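PDB 6T5L: subclass B1 metallo-beta-lactamase from Myroides odoratimimus, which probably hydrolyses the beta-lactam ring of carbapenems and related antibiotics, using zinc ions bound in its active site. Local coordinates for residues A[36-41]-A[50-55]; A[94-99]-A[162-167]; A[155-160]-A[205-210]. One frame throughout, in Å; residues are numbered along the deposited sequence. Where two conformers were deposited one is given.

Interaction 1 (A[36-41]-A[50-55]); sequences EHISFL and ACNGML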
loop_
_atom_site.group_PDB
_atom_site.type_symbol
_atom_site.label_atom_id
_atom_site.label_comp_id
_atom_site.label_asym_id
_atom_site.label_seq_id
_atom_site.Cartn_x
_atom_site.Cartn_y
_atom_site.Cartn_z
ATOM N N GLU A 36 7.564 -2.464 6.324
ATOM C CA GLU A 36 7.294 -1.312 5.482
ATOM C C GLU A 36 8.388 -1.252 4.406
ATOM O O GLU A 36 9.594 -1.402 4.712
ATOM C CB GLU A 36 7.300 -0.039 6.335
ATOM C CG GLU A 36 7.104 1.256 5.556
ATOM C CD GLU A 36 7.437 2.542 6.287
ATOM O OE1 GLU A 36 6.648 3.477 6.053
ATOM O OE2 GLU A 36 8.466 2.681 7.027
ATOM N N HIS A 37 7.969 -1.152 3.143
ATOM C CA HIS A 37 8.912 -0.964 2.046
ATOM C C HIS A 37 8.834 0.484 1.580
ATOM O O HIS A 37 7.743 1.081 1.527
ATOM C CB HIS A 37 8.691 -1.983 0.903
ATOM C CG HIS A 37 7.428 -1.865 0.100
ATOM N ND1 HIS A 37 7.269 -0.921 -0.895
ATOM C CD2 HIS A 37 6.338 -2.687 0.009
ATOM C CE1 HIS A 37 6.122 -1.126 -1.529
ATOM N NE2 HIS A 37 5.536 -2.193 -0.999
ATOM N N ILE A 38 9.996 1.059 1.322
ATOM C CA ILE A 38 10.120 2.454 0.877
ATOM C C ILE A 38 10.976 2.504 -0.392
ATOM O O ILE A 38 12.077 1.930 -0.426
ATOM C CB ILE A 38 10.738 3.337 1.975
ATOM C CG1 ILE A 38 10.011 3.115 3.324
ATOM C CG2 ILE A 38 10.758 4.832 1.590
ATOM C CD1 ILE A 38 10.532 4.083 4.502
ATOM N N SER A 39 10.449 3.158 -1.444
ATOM C CA SER A 39 11.144 3.297 -2.723
ATOM C C SER A 39 10.912 4.724 -3.212
ATOM O O SER A 39 10.211 5.539 -2.571
ATOM C CB SER A 39 10.696 2.238 -3.771
ATOM O OG SER A 39 9.269 2.268 -3.998
ATOM N N PHE A 40 11.565 5.070 -4.316
ATOM C CA PHE A 40 11.692 6.482 -4.677
ATOM C C PHE A 40 11.210 6.726 -6.093
ATOM O O PHE A 40 11.744 6.172 -7.056
ATOM C CB PHE A 40 13.134 6.944 -4.471
ATOM C CG PHE A 40 13.608 6.707 -3.082
ATOM C CD1 PHE A 40 13.277 7.598 -2.062
ATOM C CD2 PHE A 40 14.359 5.609 -2.784
ATOM C CE1 PHE A 40 13.686 7.389 -0.780
ATOM C CE2 PHE A 40 14.788 5.387 -1.501
ATOM C CZ PHE A 40 14.437 6.270 -0.488
ATOM N N LEU A 41 10.188 7.545 -6.211
ATOM C CA LEU A 41 9.703 7.971 -7.507
ATOM C C LEU A 41 10.628 9.057 -8.036
ATOM O O LEU A 41 10.810 10.078 -7.374
ATOM C CB LEU A 41 8.285 8.490 -7.337
ATOM C CG LEU A 41 7.158 7.720 -8.000
ATOM C CD1 LEU A 41 5.929 8.604 -7.833
ATOM C CD2 LEU A 41 7.348 7.393 -9.465
ATOM N N ALA A 50 9.764 9.806 -1.777
ATOM C CA ALA A 50 9.668 8.541 -1.075
ATOM C C ALA A 50 8.220 8.058 -1.029
ATOM O O ALA A 50 7.276 8.845 -0.867
ATOM C CB ALA A 50 10.249 8.673 0.339
ATOM N N CYS A 51 8.050 6.756 -1.200
ATOM C CA CYS A 51 6.733 6.168 -1.418
ATOM C C CYS A 51 6.700 4.859 -0.629
ATOM O O CYS A 51 7.648 4.050 -0.703
ATOM C CB CYS A 51 6.474 5.930 -2.924
ATOM S SG CYS A 51 6.293 7.356 -3.966
ATOM N N ASN A 52 5.645 4.681 0.178
ATOM C CA ASN A 52 5.601 3.563 1.123
ATOM C C ASN A 52 4.680 2.465 0.622
ATOM O O ASN A 52 3.633 2.751 0.039
ATOM C CB ASN A 52 5.066 3.966 2.497
ATOM C CG ASN A 52 5.931 4.992 3.169
ATOM O OD1 ASN A 52 7.121 5.058 2.898
ATOM N ND2 ASN A 52 5.325 5.840 3.986
ATOM N N GLY A 53 5.045 1.214 0.930
ATOM C CA GLY A 53 4.093 0.140 0.989
ATOM C C GLY A 53 4.195 -0.761 2.199
ATOM O O GLY A 53 4.987 -0.518 3.135
ATOM N N MET A 54 3.407 -1.858 2.160
ATOM C CA MET A 54 3.314 -2.768 3.323
ATOM C C MET A 54 3.586 -4.196 2.831
ATOM O O MET A 54 3.025 -4.670 1.811
ATOM C CB MET A 54 1.930 -2.703 4.135
ATOM C CG MET A 54 2.015 -3.423 5.554
ATOM S SD MET A 54 0.709 -3.030 6.638
ATOM C CE MET A 54 -0.608 -4.076 5.862
ATOM N N LEU A 55 4.440 -4.864 3.595
ATOM C CA LEU A 55 4.666 -6.286 3.428
ATOM C C LEU A 55 4.112 -6.963 4.659
ATOM O O LEU A 55 4.517 -6.634 5.780
ATOM C CB LEU A 55 6.153 -6.568 3.296
ATOM C CG LEU A 55 6.903 -6.325 2.011
ATOM C CD1 LEU A 55 8.104 -7.335 2.069
ATOM C CD2 LEU A 55 6.127 -6.532 0.751
HETATM O O HOH W 1 7.734 1.524 -1.915
#
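Ala50 faces Phe40 across an antiparallel beta hairpin, a non-hydrogen-bonded pair where a small methyl suits the place: the Phe40 ring, its CG beside the backbone N (chi1 -56°), brings CE1 within 3.8 Å of Ala50 CB. Cys51 follows in a hydrogen-bonded pair with Ser39, and Ser39 N reaches Cys51 O at 3.0 Å. The same carbonyl accepts a hydrogen bond from a water that also bonds Ser39 OG and, in the plane of the imidazole, His37 ND1; Ser39 OG is also hydrogen-bonded to Thr69 N. Cys51 SG rests against the aliphatic chain of Leu41, 4.1 Å from its CB.

Asn52 turns to the other face, beside Ile38 and Glu36. Its OD1 lies 3.5 Å from Ile38 CG1, and its amide plane is 48° from the Glu36 carboxylate. These two polar ends touch without a hydrogen bond: Asn52 ND2 donates to the carbonyls of Pro219 and Gly222, while Glu36 OE2 bonds Asn28.

Gly53 pairs with His37 through two backbone bonds, Gly53 N to His37 O being 2.8 Å. With chi1 at 68°, the imidazole leans across onto the partner strand, and Gly53 CA sits 3.5 Å from its centroid, a CH-pi contact over the ring face; glycine suits the place because a beta carbon would collide with His37 NE2. Leu55 CD2 adds an apolar neighbour 3.9 Å from His37 CD2.

The chemistry implies a largely buried hairpin in which several polar side-chain atoms find partners outside the two strands. Through Ala50 O, bonded by ND1 of the zinc ligand His221, it is second shell to the metal site.

Interaction 2 (A[94-99]-A[162-167]); sequences PTHFHD and TKDNVV. With ZN (zinc ion), chain C.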
loop_
_atom_site.group_PDB
_atom_site.type_symbol
_atom_site.label_atom_id
_atom_site.label_comp_id
_atom_site.label_asym_id
_atom_site.label_seq_id
_atom_site.Cartn_x
_atom_site.Cartn_y
_atom_site.Cartn_z
ATOM N N PRO A 94 -2.376 -3.656 -5.244
ATOM C CA PRO A 94 -2.193 -2.216 -5.450
ATOM C C PRO A 94 -3.377 -1.447 -4.876
ATOM O O PRO A 94 -4.520 -1.771 -5.179
ATOM C CB PRO A 94 -2.116 -2.071 -6.972
ATOM C CG PRO A 94 -2.443 -3.416 -7.566
ATOM C CD PRO A 94 -2.862 -4.351 -6.436
ATOM N N THR A 95 -3.110 -0.414 -4.073
ATOM C CA THR A 95 -4.175 0.213 -3.281
ATOM C C THR A 95 -4.892 1.315 -4.057
ATOM O O THR A 95 -5.966 1.740 -3.609
ATOM C CB THR A 95 -3.649 0.776 -1.930
ATOM O OG1 THR A 95 -2.659 1.790 -2.163
ATOM C CG2 THR A 95 -3.112 -0.355 -1.083
ATOM N N HIS A 96 -4.288 1.813 -5.163
ATOM C CA HIS A 96 -4.963 2.612 -6.196
ATOM C C HIS A 96 -4.132 2.591 -7.492
ATOM O O HIS A 96 -3.131 1.879 -7.618
ATOM C CB HIS A 96 -5.306 4.068 -5.737
ATOM C CG HIS A 96 -4.134 4.953 -5.403
ATOM N ND1 HIS A 96 -3.436 4.821 -4.229
ATOM C CD2 HIS A 96 -3.644 6.081 -6.003
ATOM C CE1 HIS A 96 -2.511 5.777 -4.166
ATOM N NE2 HIS A 96 -2.599 6.535 -5.244
ATOM N N PHE A 97 -4.573 3.360 -8.479
ATOM C CA PHE A 97 -4.086 3.191 -9.848
ATOM C C PHE A 97 -2.843 4.032 -10.160
ATOM O O PHE A 97 -2.323 3.933 -11.264
ATOM C CB PHE A 97 -5.204 3.525 -10.846
ATOM C CG PHE A 97 -5.511 4.992 -10.943
ATOM C CD1 PHE A 97 -6.326 5.627 -10.021
ATOM C CD2 PHE A 97 -5.001 5.735 -11.998
ATOM C CE1 PHE A 97 -6.605 7.022 -10.137
ATOM C CE2 PHE A 97 -5.291 7.108 -12.133
ATOM C CZ PHE A 97 -6.062 7.750 -11.208
ATOM N N HIS A 98 -2.317 4.810 -9.225
ATOM C CA HIS A 98 -1.145 5.623 -9.543
ATOM C C HIS A 98 0.128 4.781 -9.556
ATOM O O HIS A 98 0.144 3.637 -9.099
ATOM C CB HIS A 98 -0.973 6.730 -8.519
ATOM C CG HIS A 98 -1.958 7.822 -8.687
ATOM N ND1 HIS A 98 -2.341 8.648 -7.655
ATOM C CD2 HIS A 98 -2.628 8.235 -9.786
ATOM C CE1 HIS A 98 -3.223 9.522 -8.113
ATOM N NE2 HIS A 98 -3.393 9.313 -9.411
ATOM N N ASP A 99 1.235 5.409 -9.973
ATOM C CA ASP A 99 2.471 4.659 -10.187
ATOM C C ASP A 99 3.203 4.329 -8.894
ATOM O O ASP A 99 4.022 3.399 -8.899
ATOM C CB ASP A 99 3.424 5.407 -11.132
ATOM C CG ASP A 99 3.135 5.149 -12.629
ATOM O OD1 ASP A 99 2.359 4.236 -12.960
ATOM O OD2 ASP A 99 3.716 5.858 -13.472
ATOM N N THR A 162 -7.802 9.296 -4.295
ATOM C CA THR A 162 -8.384 8.977 -5.593
ATOM C C THR A 162 -9.784 8.463 -5.347
ATOM O O THR A 162 -10.148 8.198 -4.209
ATOM C CB THR A 162 -7.627 7.854 -6.329
ATOM O OG1 THR A 162 -7.603 6.703 -5.455
ATOM C CG2 THR A 162 -6.187 8.260 -6.689
ATOM N N LYS A 163 -10.487 8.114 -6.424
ATOM C CA LYS A 163 -11.831 7.564 -6.311
ATOM C C LYS A 163 -11.861 6.090 -5.897
ATOM O O LYS A 163 -12.896 5.639 -5.366
ATOM C CB LYS A 163 -12.570 7.737 -7.643
ATOM C CG LYS A 163 -12.565 9.175 -8.214
ATOM C CD LYS A 163 -13.791 9.530 -9.050
ATOM C CE LYS A 163 -13.868 11.053 -9.238
ATOM N NZ LYS A 163 -14.535 11.767 -8.096
ATOM N N ASP A 164 -10.750 5.373 -6.087
ATOM C CA ASP A 164 -10.637 3.935 -5.909
ATOM C C ASP A 164 -9.846 3.513 -4.693
ATOM O O ASP A 164 -9.755 2.315 -4.428
ATOM C CB ASP A 164 -10.004 3.328 -7.172
ATOM C CG ASP A 164 -8.511 3.771 -7.424
ATOM O OD1 ASP A 164 -8.131 4.956 -7.306
ATOM O OD2 ASP A 164 -7.720 2.871 -7.799
ATOM N N ASN A 165 -9.290 4.463 -3.940
ATOM C CA ASN A 165 -8.278 4.105 -2.962
ATOM C C ASN A 165 -8.864 3.095 -1.958
ATOM O O ASN A 165 -9.990 3.272 -1.449
ATOM C CB ASN A 165 -7.712 5.352 -2.264
ATOM C CG ASN A 165 -8.741 6.397 -1.839
ATOM O OD1 ASN A 165 -8.357 7.571 -1.708
ATOM N ND2 ASN A 165 -9.978 6.025 -1.640
ATOM N N VAL A 166 -8.113 1.987 -1.702
ATOM C CA VAL A 166 -8.451 0.989 -0.682
ATOM C C VAL A 166 -7.398 0.993 0.454
ATOM O O VAL A 166 -6.278 1.533 0.272
ATOM C CB VAL A 166 -8.590 -0.433 -1.272
ATOM C CG1 VAL A 166 -9.711 -0.530 -2.280
ATOM C CG2 VAL A 166 -7.302 -1.004 -1.955
ATOM N N VAL A 167 -7.765 0.313 1.603
ATOM C CA VAL A 167 -6.952 0.259 2.822
ATOM C C VAL A 167 -6.625 -1.205 3.133
ATOM O O VAL A 167 -7.473 -2.091 2.971
ATOM C CB VAL A 167 -7.697 0.974 3.970
ATOM C CG1 VAL A 167 -6.859 1.069 5.270
ATOM C CG2 VAL A 167 -8.030 2.371 3.503
HETATM ZN ZN ZN C . -1.944 8.409 -5.713
HETATM O O HOH W 2 -0.750 8.272 -5.317
#
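His96 and His98 meet Thr162 through its methyl group, right beside the zinc ion that both histidines bind. The metal takes His96 NE2 and His98 ND1, each at 2.0 Å, and His161 supplies the third protein ligand. Thr162 CG2 lies 3.4 Å from His96 CD2 and, tip to tip with the other ring, 3.5 Å from His98 CE1; a branched residue suits this place because its methyl packs on the imidazoles while its hydroxyl turns to a polar partner.

That partner is Asp164: Thr162 OG1 donates to Asp164 OD1 over 2.6 Å, meeting it from above the carboxylate plane. The same oxygen lies at the edge of the Phe97 ring, 3.3 Å from CD1, where the aromatic hydrogens carry partial positive charge. Asp164 CG lies between its own backbone N and carbonyl carbon (chi1 66°), which brings OD2 within 3.2 Å of His96 CA; OD2 is also bonded by Thr121 OG1.

Further out, Val166 N donates to Thr95 O, a nearly straight bond of 2.9 Å (166° at the hydrogen) that ties the two loops together. Asp66 receives a bond from Thr95 OG1, and Asp194 OD2 pairs with His98 NE2, orienting that ring from its far side.

His96, His98 and Asp100 form the HxHxD metal-binding motif of the metallo-beta-lactamase fold, with Asp100 serving the second zinc.

Interaction 3 (A[155-160]-A[205-210]); sequences EYFGEG and EKVKLK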
loop_
_atom_site.group_PDB
_atom_site.type_symbol
_atom_site.label_atom_id
_atom_site.label_comp_id
_atom_site.label_asym_id
_atom_site.label_seq_id
_atom_site.Cartn_x
_atom_site.Cartn_y
_atom_site.Cartn_z
ATOM N N GLU A 155 -9.917 -3.102 1.915
ATOM C CA GLU A 155 -11.294 -2.632 1.997
ATOM C C GLU A 155 -11.404 -1.223 1.431
ATOM O O GLU A 155 -10.565 -0.365 1.687
ATOM C CB GLU A 155 -11.832 -2.654 3.444
ATOM C CG GLU A 155 -13.331 -2.293 3.490
ATOM C CD GLU A 155 -14.044 -2.742 4.774
ATOM O OE1 GLU A 155 -15.155 -2.266 5.031
ATOM O OE2 GLU A 155 -13.499 -3.591 5.537
ATOM N N TYR A 156 -12.474 -0.977 0.703
ATOM C CA TYR A 156 -12.808 0.359 0.219
ATOM C C TYR A 156 -13.820 1.044 1.145
ATOM O O TYR A 156 -14.906 0.495 1.396
ATOM C CB TYR A 156 -13.399 0.270 -1.182
ATOM C CG TYR A 156 -13.947 1.557 -1.724
ATOM C CD1 TYR A 156 -13.083 2.523 -2.240
ATOM C CD2 TYR A 156 -15.319 1.803 -1.765
ATOM C CE1 TYR A 156 -13.545 3.687 -2.774
ATOM C CE2 TYR A 156 -15.804 2.958 -2.334
ATOM C CZ TYR A 156 -14.897 3.897 -2.846
ATOM O OH TYR A 156 -15.314 5.090 -3.371
ATOM N N PHE A 157 -13.485 2.279 1.576
ATOM C CA PHE A 157 -14.261 3.042 2.539
ATOM C C PHE A 157 -14.917 4.263 1.917
ATOM O O PHE A 157 -15.773 4.853 2.568
ATOM C CB PHE A 157 -13.401 3.498 3.752
ATOM C CG PHE A 157 -13.039 2.387 4.665
ATOM C CD1 PHE A 157 -13.857 2.051 5.747
ATOM C CD2 PHE A 157 -11.909 1.650 4.447
ATOM C CE1 PHE A 157 -13.541 1.007 6.595
ATOM C CE2 PHE A 157 -11.585 0.580 5.286
ATOM C CZ PHE A 157 -12.430 0.255 6.350
ATOM N N GLY A 158 -14.586 4.608 0.659
ATOM C CA GLY A 158 -15.019 5.842 0.003
ATOM C C GLY A 158 -13.879 6.532 -0.738
ATOM O O GLY A 158 -12.715 6.135 -0.672
ATOM N N GLU A 159 -14.223 7.618 -1.406
ATOM C CA GLU A 159 -13.269 8.394 -2.159
ATOM C C GLU A 159 -12.461 9.330 -1.275
ATOM O O GLU A 159 -12.929 9.812 -0.228
ATOM C CB GLU A 159 -13.979 9.209 -3.242
ATOM C CG GLU A 159 -14.857 8.297 -4.137
ATOM C CD GLU A 159 -15.497 8.992 -5.282
ATOM O OE1 GLU A 159 -16.337 8.321 -5.920
ATOM O OE2 GLU A 159 -15.202 10.188 -5.563
ATOM N N GLY A 160 -11.208 9.542 -1.708
ATOM C CA GLY A 160 -10.210 10.365 -1.048
ATOM C C GLY A 160 -9.180 10.946 -2.002
ATOM O O GLY A 160 -9.442 11.816 -2.863
ATOM N N GLU A 205 -12.917 9.209 8.419
ATOM C CA GLU A 205 -13.734 8.987 9.616
ATOM C C GLU A 205 -14.233 7.536 9.672
ATOM O O GLU A 205 -14.275 6.921 10.742
ATOM C CB GLU A 205 -14.921 9.965 9.630
ATOM C CG GLU A 205 -14.579 11.377 10.088
ATOM C CD GLU A 205 -15.711 12.367 9.843
ATOM O OE1 GLU A 205 -16.794 11.928 9.402
ATOM O OE2 GLU A 205 -15.514 13.580 10.076
ATOM N N LYS A 206 -14.575 6.968 8.511
ATOM C CA LYS A 206 -15.025 5.587 8.443
ATOM C C LYS A 206 -13.879 4.616 8.719
ATOM O O LYS A 206 -14.053 3.613 9.443
ATOM C CB LYS A 206 -15.647 5.320 7.058
ATOM C CG LYS A 206 -16.956 5.994 6.800
ATOM C CD LYS A 206 -17.373 5.814 5.303
ATOM C CE LYS A 206 -18.474 6.782 4.874
ATOM N NZ LYS A 206 -19.028 6.436 3.518
ATOM N N VAL A 207 -12.700 4.885 8.143
ATOM C CA VAL A 207 -11.520 4.077 8.459
ATOM C C VAL A 207 -11.237 4.105 9.965
ATOM O O VAL A 207 -10.884 3.093 10.579
ATOM C CB VAL A 207 -10.309 4.581 7.650
ATOM C CG1 VAL A 207 -9.075 3.870 8.138
ATOM C CG2 VAL A 207 -10.570 4.455 6.101
ATOM N N LYS A 208 -11.355 5.266 10.569
ATOM C CA LYS A 208 -11.100 5.394 11.988
ATOM C C LYS A 208 -12.106 4.591 12.800
ATOM O O LYS A 208 -11.747 3.914 13.786
ATOM C CB LYS A 208 -11.166 6.869 12.364
ATOM C CG LYS A 208 -10.983 7.155 13.798
ATOM C CD LYS A 208 -11.128 8.627 14.057
ATOM C CE LYS A 208 -11.617 8.887 15.493
ATOM N NZ LYS A 208 -10.605 9.697 16.188
ATOM N N LEU A 209 -13.376 4.685 12.418
ATOM C CA LEU A 209 -14.419 3.962 13.127
ATOM C C LEU A 209 -14.187 2.461 13.050
ATOM O O LEU A 209 -14.436 1.738 14.013
ATOM C CB LEU A 209 -15.765 4.343 12.528
ATOM C CG LEU A 209 -16.954 3.629 13.170
ATOM C CD1 LEU A 209 -17.242 4.300 14.519
ATOM C CD2 LEU A 209 -18.139 3.691 12.259
ATOM N N LYS A 210 -13.693 1.980 11.901
ATOM C CA LYS A 210 -13.500 0.551 11.697
ATOM C C LYS A 210 -12.283 0.010 12.444
ATOM O O LYS A 210 -12.272 -1.168 12.809
ATOM C CB LYS A 210 -13.360 0.274 10.192
ATOM C CG LYS A 210 -13.630 -1.165 9.799
ATOM C CD LYS A 210 -14.965 -1.299 9.147
ATOM C CE LYS A 210 -15.207 -2.728 8.640
ATOM N NZ LYS A 210 -16.244 -2.801 7.558
#
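Phe157 packs against Val207 and Lys210 where the loop after strand 150-155 meets helix 200-210, an outer helix of the alpha-beta/beta-alpha sandwich of the metallo-beta-lactamase fold. The tight part centres on the Phe157 ring, which is buried. Val207 CG2 stands over one face, 3.9 Å from the centroid and 3.5 Å from Phe157 CD2, a CH-pi contact made where the two side chains cross at about a right angle. A compact branched residue suits this inward side of the helix, since Val207 also touches Leu181 and Phe230, the latter on helix 228-237. The Phe157 ring is directed at the helix with CG anti to its own carbonyl carbon (chi1 -72°).

Lys210, one helical turn on, lays its methylene chain along the border of the same ring. Its CG lies at the ring edge in plane, and its CB is 3.7 Å from Phe157 CE1. A lysine suits such a margin because its apolar stem can cover an aromatic ring while its ammonium end reaches farther.

The looser side faces solvent. Lys206 is exposed, and its extended chain brings CD to 3.3 Å from Phe157 O. Nearer the helix, Lys206 CB lies 4.0 Å from Phe157 CD1.

The outer margin closes with a salt bridge. Lys210 bends at chi2 (105°) and crosses the Glu155 side chain at about a right angle, placing NZ on the syn lone pair of Glu155 OE1 at 2.8 Å, against 3.5 Å from NZ to OE2.

From the N terminus, interaction 1 comes first, closing the short connection between strands 34-41 and 49-58 before either of the others opens. Interaction 2 then spans 62 residues, from the loop after strand 88-93 to the loop before strand 167-170, joining the regions of the two large sheets at the zinc site. Interaction 3 opens inside that span, at 155-160, and closes beyond it on helix 200-210, so the two cross. They also touch directly: Val167 O lies 2.8 Å from Glu155 N, probably a hydrogen bond. Interactions 1 and 3 lie on opposite sides of the chain's centre, their centres about 22 Å apart.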